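Local coordinates for peptidyl-prolyl cis-trans isomerase (Hirschia baltica, PDB 5EX2), which probably catalyses the cis-trans isomerisation of peptide bonds preceding proline, acting as a cyclophilin-type folding helper, at residues G71-G76 against Q170-R175; V156-T161 against S186-M191; D23-F28 against V217-L222. All coordinates share one frame; numbering follows the deposited sequence.

Contact 1: residues G71-G76 against Q170-R175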
ATOM      1  N   GLY A  71       7.692   7.263 -14.084  1.00 12.10           N
ATOM      2  CA  GLY A  71       8.701   6.415 -13.490  1.00 13.81           C
ATOM      3  C   GLY A  71       8.901   6.640 -12.000  1.00 12.01           C
ATOM      4  O   GLY A  71       9.891   6.175 -11.448  1.00 12.58           O
ATOM      5  N   PHE A  72       7.977   7.332 -11.351  1.00 10.01           N
ATOM      6  CA  PHE A  72       8.110   7.681  -9.944  1.00  8.33           C
ATOM      7  C   PHE A  72       6.772   7.505  -9.234  1.00  9.39           C
ATOM      8  O   PHE A  72       6.500   6.435  -8.704  1.00  9.26           O
ATOM      9  CB  PHE A  72       8.676   9.114  -9.849  1.00  9.71           C
ATOM     10  CG  PHE A  72       8.925   9.608  -8.456  1.00  9.20           C
ATOM     11  CD1 PHE A  72       9.108   8.735  -7.391  1.00 12.48           C
ATOM     12  CD2 PHE A  72       8.997  10.960  -8.222  1.00 11.44           C
ATOM     13  CE1 PHE A  72       9.346   9.224  -6.117  1.00 12.16           C
ATOM     14  CE2 PHE A  72       9.215  11.453  -6.966  1.00 10.41           C
ATOM     15  CZ  PHE A  72       9.399  10.586  -5.903  1.00 12.48           C
ATOM     16  N   MET A  73       5.927   8.523  -9.244  1.00  9.83           N
ATOM     17  CA  MET A  73       4.679   8.434  -8.513  1.00  9.04           C
ATOM     18  C   MET A  73       3.672   9.464  -8.992  1.00  9.02           C
ATOM     19  O   MET A  73       3.998  10.372  -9.753  1.00  9.56           O
ATOM     20  CB  MET A  73       4.940   8.603  -7.011  1.00  8.90           C
ATOM     21  CG  MET A  73       5.670   9.892  -6.636  1.00 11.26           C
ATOM     22  SD  MET A  73       4.507  11.279  -6.512  1.00 13.12           S
ATOM     23  CE  MET A  73       5.371  12.565  -7.414  1.00 18.20           C
ATOM     24  N   ALA A  74       2.440   9.263  -8.535  1.00  8.47           N
ATOM     25  CA  ALA A  74       1.354  10.206  -8.727  1.00  8.36           C
ATOM     26  C   ALA A  74       0.893  10.718  -7.376  1.00  7.88           C
ATOM     27  O   ALA A  74       0.446   9.950  -6.519  1.00  8.93           O
ATOM     28  CB  ALA A  74       0.208   9.541  -9.462  1.00  9.52           C
ATOM     29  N   GLN A  75       0.993  12.030  -7.191  1.00  8.06           N
ATOM     30  CA  GLN A  75       0.645  12.667  -5.928  1.00  7.83           C
ATOM     31  C   GLN A  75      -0.685  13.407  -6.035  1.00 10.31           C
ATOM     32  O   GLN A  75      -0.919  14.139  -7.002  1.00 10.72           O
ATOM     33  CB  GLN A  75       1.755  13.625  -5.496  1.00 10.15           C
ATOM     34  CG  GLN A  75       1.492  14.318  -4.194  1.00 10.51           C
ATOM     35  CD  GLN A  75       2.700  15.101  -3.715  1.00 16.36           C
ATOM     36  OE1 GLN A  75       3.829  14.778  -4.067  1.00 25.63           O
ATOM     37  NE2 GLN A  75       2.468  16.155  -2.949  1.00 14.65           N
ATOM     38  N   GLY A  76      -1.547  13.190  -5.045  1.00  8.95           N
ATOM     39  CA  GLY A  76      -2.850  13.833  -4.981  1.00  9.65           C
ATOM     40  C   GLY A  76      -3.188  14.211  -3.558  1.00 10.28           C
ATOM     41  O   GLY A  76      -2.316  14.259  -2.687  1.00  9.90           O
ATOM     42  N   GLN A 170      -2.134  14.920   1.648  1.00  8.95           N
ATOM     43  CA  GLN A 170      -1.565  14.536   0.366  1.00  9.63           C
ATOM     44  C   GLN A 170      -0.886  13.194   0.449  1.00  8.70           C
ATOM     45  O   GLN A 170      -0.173  12.906   1.414  1.00 10.16           O
ATOM     46  CB  GLN A 170      -0.577  15.588  -0.127  1.00 10.65           C
ATOM     47  CG  GLN A 170      -1.241  16.908  -0.415  1.00 10.61           C
ATOM     48  CD  GLN A 170      -0.307  17.917  -1.011  1.00 14.32           C
ATOM     49  OE1 GLN A 170       0.346  17.653  -2.017  1.00 16.80           O
ATOM     50  NE2 GLN A 170      -0.241  19.090  -0.399  1.00 17.29           N
ATOM     51  N   PHE A 171      -1.088  12.388  -0.585  1.00 10.23           N
ATOM     52  CA  PHE A 171      -0.582  11.025  -0.647  1.00 10.67           C
ATOM     53  C   PHE A 171       0.056  10.798  -2.001  1.00 12.42           C
ATOM     54  O   PHE A 171      -0.160  11.575  -2.937  1.00 10.00           O
ATOM     55  CB  PHE A 171      -1.712  10.021  -0.457  1.00  9.22           C
ATOM     56  CG  PHE A 171      -2.765  10.152  -1.498  1.00  9.64           C
ATOM     57  CD1 PHE A 171      -3.828  11.009  -1.323  1.00 10.04           C
ATOM     58  CD2 PHE A 171      -2.646   9.464  -2.691  1.00  9.57           C
ATOM     59  CE1 PHE A 171      -4.776  11.167  -2.322  1.00 10.37           C
ATOM     60  CE2 PHE A 171      -3.582   9.614  -3.689  1.00 11.66           C
ATOM     61  CZ  PHE A 171      -4.649  10.472  -3.506  1.00 12.17           C
ATOM     62  N   PHE A 172       0.883   9.782  -2.136  0.62 10.56           N
ATOM     63  CA  PHE A 172       1.294   9.432  -3.475  0.62  9.45           C
ATOM     64  C   PHE A 172       1.192   7.941  -3.721  0.62  9.17           C
ATOM     65  O   PHE A 172       1.388   7.089  -2.837  0.62  6.82           O
ATOM     66  CB  PHE A 172       2.668   9.986  -3.815  0.62  7.67           C
ATOM     67  CG  PHE A 172       3.728   9.662  -2.844  0.62  7.11           C
ATOM     68  CD1 PHE A 172       3.881  10.411  -1.693  0.62 15.33           C
ATOM     69  CD2 PHE A 172       4.623   8.652  -3.111  0.62  9.91           C
ATOM     70  CE1 PHE A 172       4.896  10.139  -0.813  0.62  9.07           C
ATOM     71  CE2 PHE A 172       5.640   8.376  -2.236  0.62 10.00           C
ATOM     72  CZ  PHE A 172       5.777   9.118  -1.079  0.62 13.79           C
ATOM     73  N   LEU A 173       0.857   7.674  -4.969  1.00  8.47           N
ATOM     74  CA  LEU A 173       0.702   6.330  -5.515  1.00  8.14           C
ATOM     75  C   LEU A 173       1.978   5.961  -6.238  1.00  8.70           C
ATOM     76  O   LEU A 173       2.367   6.637  -7.201  1.00  8.26           O
ATOM     77  CB  LEU A 173      -0.471   6.272  -6.489  1.00  9.01           C
ATOM     78  CG  LEU A 173      -1.797   6.812  -5.966  1.00  9.75           C
ATOM     79  CD1 LEU A 173      -2.843   6.736  -7.075  1.00  9.48           C
ATOM     80  CD2 LEU A 173      -2.283   6.045  -4.739  1.00 11.09           C
ATOM     81  N   MET A 174       2.676   4.935  -5.772  1.00  8.13           N
ATOM     82  CA  MET A 174       3.949   4.577  -6.379  1.00  8.07           C
ATOM     83  C   MET A 174       3.767   3.903  -7.723  1.00  8.21           C
ATOM     84  O   MET A 174       3.126   2.869  -7.830  1.00  8.70           O
ATOM     85  CB  MET A 174       4.766   3.663  -5.466  1.00  9.92           C
ATOM     86  CG  MET A 174       5.148   4.264  -4.138  1.00  9.54           C
ATOM     87  SD  MET A 174       5.971   5.853  -4.279  1.00 11.53           S
ATOM     88  CE  MET A 174       7.249   5.480  -5.457  1.00 13.51           C
ATOM     89  N   ARG A 175       4.320   4.511  -8.753  1.00  8.64           N
ATOM     90  CA  ARG A 175       4.240   3.988 -10.111  1.00  9.51           C
ATOM     91  C   ARG A 175       5.431   3.109 -10.456  1.00  9.46           C
ATOM     92  O   ARG A 175       5.346   2.278 -11.355  1.00 12.17           O
ATOM     93  CB  ARG A 175       4.137   5.128 -11.122  1.00 10.47           C
ATOM     94  CG  ARG A 175       2.819   5.868 -11.047  1.00 10.27           C
ATOM     95  CD  ARG A 175       2.826   7.209 -11.734  1.00 10.57           C
ATOM     96  NE  ARG A 175       3.173   7.251 -13.155  1.00 10.71           N
ATOM     97  CZ  ARG A 175       2.420   7.824 -14.104  1.00  9.19           C
ATOM     98  NH1 ARG A 175       1.183   8.262 -13.847  1.00  9.49           N
ATOM     99  NH2 ARG A 175       2.887   7.905 -15.344  1.00 11.86           N
TER
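The ring of F171 carries the backbone of G76 over one face, with C of G76 3.6 Å from CE1 of F171. SD of M174 lies at the edge of the F172 ring, in its plane. CG of M73 sits over one face of F72, at a classic beta bulge where F72 and M73 both face I69. Strands 73-76 and 171-174 pair antiparallel in the closed cyclophilin barrel; by comparison with other cyclophilins, M73, Q75 and F172 probably line the active-site groove. Bends at chi2 and chi3 bring SD of M73 back to F172, an oblique Met-aromatic contact 4.9 Å from the ring centroid. G76 suits its place, since a CB here would crowd CZ of F171. Q75 extends with CG anti to the backbone N (chi1 -179°), and NE2 of Q75 donates to OE1 of Q170 at 2.8 Å; OE1 lies in the amide plane of Q75, but the donor stands above the carbonyl plane of Q170. OE1 of Q75 accepts from NH1 of R67. A leucine in place of Q75 would lose both bonds and would probably leave R67 less firmly placed. Between the strands, N of L173 reaches O of A74 at 2.8 Å, nearly straight at 173°.

Contact 2: residues V156-T161 against S186-M191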
ATOM      1  N   VAL A 156       1.507   2.810  -1.452  1.00  6.05           N
ATOM      2  CA  VAL A 156       0.893   4.115  -1.281  1.00  9.04           C
ATOM      3  C   VAL A 156       1.504   4.758  -0.042  1.00  8.35           C
ATOM      4  O   VAL A 156       1.670   4.098   0.983  1.00  9.37           O
ATOM      5  CB  VAL A 156      -0.650   3.979  -1.160  1.00  7.98           C
ATOM      6  CG1 VAL A 156      -1.318   5.318  -1.028  1.00 11.00           C
ATOM      7  CG2 VAL A 156      -1.210   3.234  -2.367  1.00  9.35           C
ATOM      8  N   SER A 157       1.847   6.037  -0.131  1.00  8.71           N
ATOM      9  CA  SER A 157       2.620   6.690   0.910  1.00  9.67           C
ATOM     10  C   SER A 157       2.157   8.121   1.116  1.00  8.59           C
ATOM     11  O   SER A 157       1.274   8.587   0.424  1.00  8.77           O
ATOM     12  CB  SER A 157       4.091   6.617   0.537  1.00 11.75           C
ATOM     13  OG  SER A 157       4.904   7.068   1.587  1.00 11.31           O
ATOM     14  N   MET A 158       2.708   8.775   2.122  1.00 11.12           N
ATOM     15  CA  MET A 158       2.255  10.089   2.522  1.00  8.08           C
ATOM     16  C   MET A 158       3.214  11.177   2.081  1.00  9.11           C
ATOM     17  O   MET A 158       4.393  11.115   2.370  1.00 11.15           O
ATOM     18  CB  MET A 158       2.087  10.146   4.037  1.00 10.14           C
ATOM     19  CG  MET A 158       1.002  11.085   4.466  1.00 10.33           C
ATOM     20  SD  MET A 158      -0.614  10.374   4.126  1.00 13.21           S
ATOM     21  CE  MET A 158      -1.656  11.800   4.381  1.00 13.83           C
ATOM     22  N   ALA A 159       2.702  12.172   1.377  1.00  8.60           N
ATOM     23  CA  ALA A 159       3.515  13.304   1.001  1.00 10.62           C
ATOM     24  C   ALA A 159       3.862  14.118   2.227  1.00 12.94           C
ATOM     25  O   ALA A 159       3.132  14.128   3.213  1.00 12.05           O
ATOM     26  CB  ALA A 159       2.791  14.172   0.007  1.00 11.68           C
ATOM     27  N   ARG A 160       4.987  14.807   2.158  1.00 13.21           N
ATOM     28  CA  ARG A 160       5.390  15.697   3.226  1.00 17.42           C
ATOM     29  C   ARG A 160       6.411  16.689   2.699  1.00 12.63           C
ATOM     30  O   ARG A 160       6.979  16.494   1.623  1.00 16.14           O
ATOM     31  CB  ARG A 160       5.964  14.918   4.406  1.00 15.00           C
ATOM     32  CG  ARG A 160       7.223  14.141   4.110  1.00 19.73           C
ATOM     33  CD  ARG A 160       7.811  13.695   5.420  1.00 17.67           C
ATOM     34  NE  ARG A 160       9.109  13.034   5.310  1.00 18.93           N
ATOM     35  CZ  ARG A 160      10.283  13.639   5.498  1.00 22.46           C
ATOM     36  NH1 ARG A 160      10.352  14.939   5.759  1.00 24.35           N
ATOM     37  NH2 ARG A 160      11.402  12.941   5.404  1.00 20.57           N
ATOM     38  N   THR A 161       6.604  17.754   3.464  1.00 18.60           N
ATOM     39  CA  THR A 161       7.657  18.738   3.219  1.00 14.87           C
ATOM     40  C   THR A 161       8.966  18.276   3.856  1.00 18.69           C
ATOM     41  O   THR A 161       9.083  17.124   4.260  1.00 19.61           O
ATOM     42  CB  THR A 161       7.281  20.115   3.787  1.00 21.27           C
ATOM     43  OG1 THR A 161       7.259  20.055   5.220  1.00 21.80           O
ATOM     44  CG2 THR A 161       5.922  20.560   3.276  1.00 25.35           C
ATOM     45  N   SER A 186       6.185   7.993   4.992  1.00 10.11           N
ATOM     46  CA  SER A 186       5.294   7.077   5.683  1.00  9.71           C
ATOM     47  C   SER A 186       4.441   6.278   4.711  1.00  8.00           C
ATOM     48  O   SER A 186       3.368   6.703   4.323  1.00  8.83           O
ATOM     49  CB  SER A 186       4.395   7.850   6.650  1.00 10.16           C
ATOM     50  OG  SER A 186       5.143   8.652   7.539  1.00 11.35           O
ATOM     51  N   SER A 187       4.916   5.112   4.310  1.00  8.23           N
ATOM     52  CA  SER A 187       4.100   4.223   3.496  1.00  8.27           C
ATOM     53  C   SER A 187       3.031   3.577   4.372  1.00  8.94           C
ATOM     54  O   SER A 187       3.279   3.229   5.519  1.00 11.38           O
ATOM     55  CB  SER A 187       4.971   3.176   2.804  1.00  9.23           C
ATOM     56  OG  SER A 187       5.835   2.568   3.736  1.00 10.40           O
ATOM     57  N   TRP A 188       1.829   3.455   3.831  1.00  7.64           N
ATOM     58  CA  TRP A 188       0.686   3.053   4.650  1.00 11.41           C
ATOM     59  C   TRP A 188      -0.305   2.148   3.968  1.00  7.82           C
ATOM     60  O   TRP A 188      -1.231   1.681   4.614  1.00 10.29           O
ATOM     61  CB  TRP A 188      -0.066   4.280   5.153  1.00 10.26           C
ATOM     62  CG  TRP A 188      -0.504   5.306   4.117  1.00  8.69           C
ATOM     63  CD1 TRP A 188       0.126   6.489   3.817  1.00  9.53           C
ATOM     64  CD2 TRP A 188      -1.688   5.276   3.297  1.00 10.76           C
ATOM     65  NE1 TRP A 188      -0.576   7.170   2.861  1.00 11.10           N
ATOM     66  CE2 TRP A 188      -1.689   6.451   2.519  1.00  8.06           C
ATOM     67  CE3 TRP A 188      -2.736   4.368   3.130  1.00  9.52           C
ATOM     68  CZ2 TRP A 188      -2.708   6.751   1.611  1.00 12.04           C
ATOM     69  CZ3 TRP A 188      -3.743   4.670   2.207  1.00  8.92           C
ATOM     70  CH2 TRP A 188      -3.712   5.843   1.467  1.00 11.91           C
ATOM     71  N   GLY A 189      -0.121   1.884   2.685  1.00  7.22           N
ATOM     72  CA  GLY A 189      -1.041   1.018   1.983  1.00  9.05           C
ATOM     73  C   GLY A 189      -0.467   0.498   0.692  1.00  7.68           C
ATOM     74  O   GLY A 189       0.672   0.781   0.345  1.00  7.49           O
ATOM     75  N   ARG A 190      -1.274  -0.290  -0.000  1.00  6.87           N
ATOM     76  CA  ARG A 190      -0.872  -0.907  -1.236  1.00  6.62           C
ATOM     77  C   ARG A 190      -2.053  -1.025  -2.183  1.00  5.96           C
ATOM     78  O   ARG A 190      -3.133  -1.366  -1.746  1.00  8.15           O
ATOM     79  CB  ARG A 190      -0.280  -2.285  -0.941  1.00  8.67           C
ATOM     80  CG  ARG A 190       0.264  -2.945  -2.132  1.00  7.74           C
ATOM     81  CD  ARG A 190       0.864  -4.266  -1.767  1.00  7.82           C
ATOM     82  NE  ARG A 190      -0.104  -5.317  -1.481  1.00  9.72           N
ATOM     83  CZ  ARG A 190      -0.700  -6.048  -2.410  1.00  8.84           C
ATOM     84  NH1 ARG A 190      -0.486  -5.798  -3.696  1.00 11.34           N
ATOM     85  NH2 ARG A 190      -1.505  -7.036  -2.056  1.00  9.72           N
ATOM     86  N   MET A 191      -1.819  -0.774  -3.469  1.00  6.57           N
ATOM     87  CA  MET A 191      -2.865  -0.894  -4.493  1.00  7.74           C
ATOM     88  C   MET A 191      -3.048  -2.344  -4.881  1.00  7.59           C
ATOM     89  O   MET A 191      -2.234  -2.907  -5.612  1.00 10.35           O
ATOM     90  CB  MET A 191      -2.499  -0.057  -5.725  1.00  8.23           C
ATOM     91  CG  MET A 191      -2.398   1.434  -5.417  1.00  7.45           C
ATOM     92  SD  MET A 191      -2.002   2.456  -6.835  1.00 10.94           S
ATOM     93  CE  MET A 191      -0.227   2.513  -6.753  1.00 14.26           C
TER
HETATM   94  O   HOH W   1       5.732  10.803   4.748  1.00  9.36           O
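V156 places CG1 anti to its backbone N (chi1 -178°), while W188 takes the crowded first torsion, with CG between N and the carbonyl carbon (chi1 53°); together these bring the valine methyl over one face of the indole. CG1 of V156 lies 3.3 Å from CZ2 of W188, a CH-pi contact above the six-membered ring and offset toward its rim. CG2 of V156 meets CG of M191 at 3.7 Å, so beta-branching lets V156 touch the indole with one methyl and M191 with the other. Near the five-membered ring, SD of M158 stands obliquely, 3.4 Å from NE1 of W188, a Met-aromatic contact. The strands are antiparallel neighbours in the cyclophilin barrel, and W188 and G189 form a classic beta bulge facing V156. O of V156 takes N of W188 at 2.9 Å, almost straight at 173°, and a weak second bond from N of G189. N of V156 donates to O of G189 at 2.8 Å. Glycine suits the bulge because a CB there would be crowded by the indole. Farther along, a water accepts from N of S186 and donates to O of M158. Dispersion, CH-pi and sulfur-aromatic contact thus join the side chains of V156, M158, W188 and M191.

Contact 3: residues D23-F28 against V217-L222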
ATOM      1  N   ASP A  23     -12.666  -2.679   6.633  1.00 10.82           N
ATOM      2  CA  ASP A  23     -12.202  -1.434   7.226  1.00 11.03           C
ATOM      3  C   ASP A  23     -10.741  -1.148   6.847  1.00 10.54           C
ATOM      4  O   ASP A  23     -10.223  -0.089   7.188  1.00 11.61           O
ATOM      5  CB  ASP A  23     -12.363  -1.460   8.750  1.00 12.68           C
ATOM      6  CG  ASP A  23     -12.559  -0.072   9.334  1.00 14.30           C
ATOM      7  OD1 ASP A  23     -13.292   0.742   8.725  1.00 15.43           O
ATOM      8  OD2 ASP A  23     -11.987   0.230  10.400  1.00 17.41           O
ATOM      9  N   ASN A  24     -10.077  -2.082   6.174  1.00 10.92           N
ATOM     10  CA  ASN A  24      -8.735  -1.830   5.649  1.00  9.73           C
ATOM     11  C   ASN A  24      -8.740  -1.644   4.136  1.00 10.15           C
ATOM     12  O   ASN A  24      -7.695  -1.690   3.508  1.00 10.80           O
ATOM     13  CB  ASN A  24      -7.782  -2.982   5.993  1.00  9.68           C
ATOM     14  CG  ASN A  24      -7.503  -3.096   7.465  1.00 10.73           C
ATOM     15  OD1 ASN A  24      -7.759  -2.183   8.229  1.00 13.39           O
ATOM     16  ND2 ASN A  24      -6.970  -4.241   7.871  1.00 14.83           N
ATOM     17  N   LEU A  25      -9.915  -1.446   3.547  1.00  9.09           N
ATOM     18  CA  LEU A  25     -10.034  -1.400   2.095  1.00  9.43           C
ATOM     19  C   LEU A  25     -10.689  -0.104   1.660  1.00  9.69           C
ATOM     20  O   LEU A  25     -11.813   0.190   2.048  1.00 10.06           O
ATOM     21  CB  LEU A  25     -10.840  -2.597   1.589  1.00  9.92           C
ATOM     22  CG  LEU A  25     -10.959  -2.803   0.079  1.00 11.50           C
ATOM     23  CD1 LEU A  25      -9.599  -2.942  -0.592  1.00 12.36           C
ATOM     24  CD2 LEU A  25     -11.809  -4.051  -0.188  1.00 14.99           C
ATOM     25  N   VAL A  26      -9.979   0.639   0.823  1.00  8.64           N
ATOM     26  CA  VAL A  26     -10.424   1.940   0.358  1.00 10.57           C
ATOM     27  C   VAL A  26     -10.582   1.906  -1.147  1.00  8.61           C
ATOM     28  O   VAL A  26      -9.734   1.374  -1.861  1.00  8.91           O
ATOM     29  CB  VAL A  26      -9.406   3.038   0.717  1.00 11.87           C
ATOM     30  CG1 VAL A  26     -10.012   4.425   0.532  1.00 15.05           C
ATOM     31  CG2 VAL A  26      -8.862   2.840   2.133  1.00 21.49           C
ATOM     32  N   ILE A  27     -11.671   2.490  -1.632  1.00  8.81           N
ATOM     33  CA  ILE A  27     -11.896   2.631  -3.057  1.00  9.01           C
ATOM     34  C   ILE A  27     -11.580   4.066  -3.473  1.00  8.96           C
ATOM     35  O   ILE A  27     -12.236   4.980  -3.024  1.00 10.07           O
ATOM     36  CB  ILE A  27     -13.336   2.307  -3.448  1.00  9.23           C
ATOM     37  CG1 ILE A  27     -13.801   0.999  -2.790  1.00  9.86           C
ATOM     38  CG2 ILE A  27     -13.446   2.222  -4.958  1.00 10.74           C
ATOM     39  CD1 ILE A  27     -15.230   0.660  -3.093  1.00 11.49           C
ATOM     40  N   PHE A  28     -10.548   4.224  -4.303  1.00  9.09           N
ATOM     41  CA  PHE A  28     -10.245   5.501  -4.940  1.00  9.96           C
ATOM     42  C   PHE A  28     -10.753   5.456  -6.369  1.00 10.83           C
ATOM     43  O   PHE A  28     -10.159   4.791  -7.211  1.00 10.87           O
ATOM     44  CB  PHE A  28      -8.730   5.772  -4.945  1.00 11.11           C
ATOM     45  CG  PHE A  28      -8.180   6.391  -3.678  1.00 10.13           C
ATOM     46  CD1 PHE A  28      -8.922   6.450  -2.510  1.00 12.00           C
ATOM     47  CD2 PHE A  28      -6.883   6.896  -3.665  1.00  9.45           C
ATOM     48  CE1 PHE A  28      -8.395   7.031  -1.365  1.00 13.51           C
ATOM     49  CE2 PHE A  28      -6.361   7.470  -2.527  1.00 12.12           C
ATOM     50  CZ  PHE A  28      -7.111   7.533  -1.378  1.00 12.87           C
ATOM     51  N   VAL A 217     -13.979   5.970  -0.795  0.65  8.20           N
ATOM     52  CA  VAL A 217     -14.923   5.286   0.077  0.65  7.27           C
ATOM     53  C   VAL A 217     -14.231   4.185   0.850  0.65  9.28           C
ATOM     54  O   VAL A 217     -13.479   3.416   0.278  0.65 10.78           O
ATOM     55  CB  VAL A 217     -16.099   4.661  -0.719  0.65 10.55           C
ATOM     56  CG1 VAL A 217     -17.114   4.049   0.221  0.65 15.18           C
ATOM     57  CG2 VAL A 217     -16.773   5.699  -1.589  0.65 13.29           C
ATOM     58  N   MET A 218     -14.476   4.125   2.154  1.00  8.29           N
ATOM     59  CA  MET A 218     -14.118   2.964   2.956  1.00  9.50           C
ATOM     60  C   MET A 218     -15.140   1.859   2.738  1.00 11.52           C
ATOM     61  O   MET A 218     -16.345   2.069   2.874  1.00  9.72           O
ATOM     62  CB  MET A 218     -14.098   3.311   4.440  1.00 10.17           C
ATOM     63  CG  MET A 218     -13.094   4.357   4.845  1.00 12.11           C
ATOM     64  SD  MET A 218     -11.391   3.903   4.460  1.00 11.40           S
ATOM     65  CE  MET A 218     -11.316   2.247   5.169  1.00 13.87           C
ATOM     66  N   VAL A 219     -14.664   0.669   2.411  1.00  8.10           N
ATOM     67  CA  VAL A 219     -15.590  -0.397   2.077  1.00  9.84           C
ATOM     68  C   VAL A 219     -16.459  -0.768   3.288  1.00  9.11           C
ATOM     69  O   VAL A 219     -17.606  -1.170   3.115  1.00 10.21           O
ATOM     70  CB  VAL A 219     -14.820  -1.621   1.519  1.00  9.61           C
ATOM     71  CG1 VAL A 219     -15.697  -2.821   1.354  1.00  9.70           C
ATOM     72  CG2 VAL A 219     -14.240  -1.257   0.167  1.00 10.01           C
ATOM     73  N   SER A 220     -15.929  -0.635   4.504  1.00  9.70           N
ATOM     74  CA  SER A 220     -16.700  -0.906   5.713  1.00 10.59           C
ATOM     75  C   SER A 220     -17.917   0.013   5.852  1.00 10.46           C
ATOM     76  O   SER A 220     -18.864  -0.315   6.564  1.00 12.92           O
ATOM     77  CB  SER A 220     -15.798  -0.749   6.926  1.00 13.13           C
ATOM     78  OG  SER A 220     -15.141   0.490   6.843  1.00 12.06           O
ATOM     79  N   ASP A 221     -17.883   1.158   5.180  1.00 10.36           N
ATOM     80  CA  ASP A 221     -18.968   2.125   5.280  1.00 12.10           C
ATOM     81  C   ASP A 221     -20.082   1.848   4.291  1.00 12.50           C
ATOM     82  O   ASP A 221     -21.145   2.473   4.351  1.00 15.14           O
ATOM     83  CB  ASP A 221     -18.439   3.535   5.071  1.00  9.87           C
ATOM     84  CG  ASP A 221     -17.498   3.968   6.172  1.00 13.16           C
ATOM     85  OD1 ASP A 221     -17.567   3.407   7.286  1.00 14.21           O
ATOM     86  OD2 ASP A 221     -16.683   4.873   5.928  1.00 12.44           O
ATOM     87  N   LEU A 222     -19.849   0.904   3.388  1.00 13.51           N
ATOM     88  CA  LEU A 222     -20.884   0.483   2.456  1.00 11.62           C
ATOM     89  C   LEU A 222     -21.791  -0.534   3.106  1.00 14.28           C
ATOM     90  O   LEU A 222     -21.378  -1.243   4.033  1.00 14.04           O
ATOM     91  CB  LEU A 222     -20.248  -0.120   1.210  1.00 11.57           C
ATOM     92  CG  LEU A 222     -19.332   0.792   0.395  1.00 11.06           C
ATOM     93  CD1 LEU A 222     -18.656  -0.014  -0.699  1.00 11.57           C
ATOM     94  CD2 LEU A 222     -20.120   1.950  -0.190  1.00 12.80           C
TER
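OG of S220 donates to OD1 of D23 at 2.7 Å, approaching the carboxylate on its anti lone pair, away from the other oxygen. The serine's crowded first torsion (chi1 51°) sets OG for this, and its short hydroxyl side chain suits so close a meeting. Next to it, CE of M218 curls to 3.3 Å from O of D23, and SD of M218 lies 3.6 Å from CG2 of V26; bends at chi2 and chi3 let this long, flexible chain fold back across the strand. On the face bearing I27, CG2 of V219 meets CG1 of I27, the two side chains crossing at about a right angle, and L25 runs beside V219, with CG of L25 3.6 Å from CG2 of V219. Strands 25-30 and 212-218 pair antiparallel and so close the cyclophilin barrel. N of I27 reaches O of V217 at 2.8 Å, while N of V219 bonds O of L25 at 2.9 Å, nearly along the C=O axis, just where the chain turns into a 3-10 segment. Further out, R56 of helix 45-57 forms salt bridges with OD1 of D23 and OD2 of D221, probably offsetting repulsion between these carboxylates, and R52 donates through NE to O of D23.

All three contacts belong to one closed antiparallel barrel. Contacts 1 and 2 lie about 8 Å apart, centre to centre, and touch directly: strands 155-158 and 171-174 are neighbours, with N of F172 2.9 Å from O of S157, a probable hydrogen bond. Contact 3 is about 20 Å from contact 1 and 17 Å from contact 2 between centres. It still meets contact 1 through packed rings, CZ of F171 lying 3.6 Å from CE2 of F28, whereas its nearest atoms stay about 5 Å from contact 2. Contact 1 probably lines the active-site groove, as in other cyclophilins. One magnesium ion lies about 3 Å from the side chain of R175; the separate magnesium site of Q115, Q133 and E135 is away from all three.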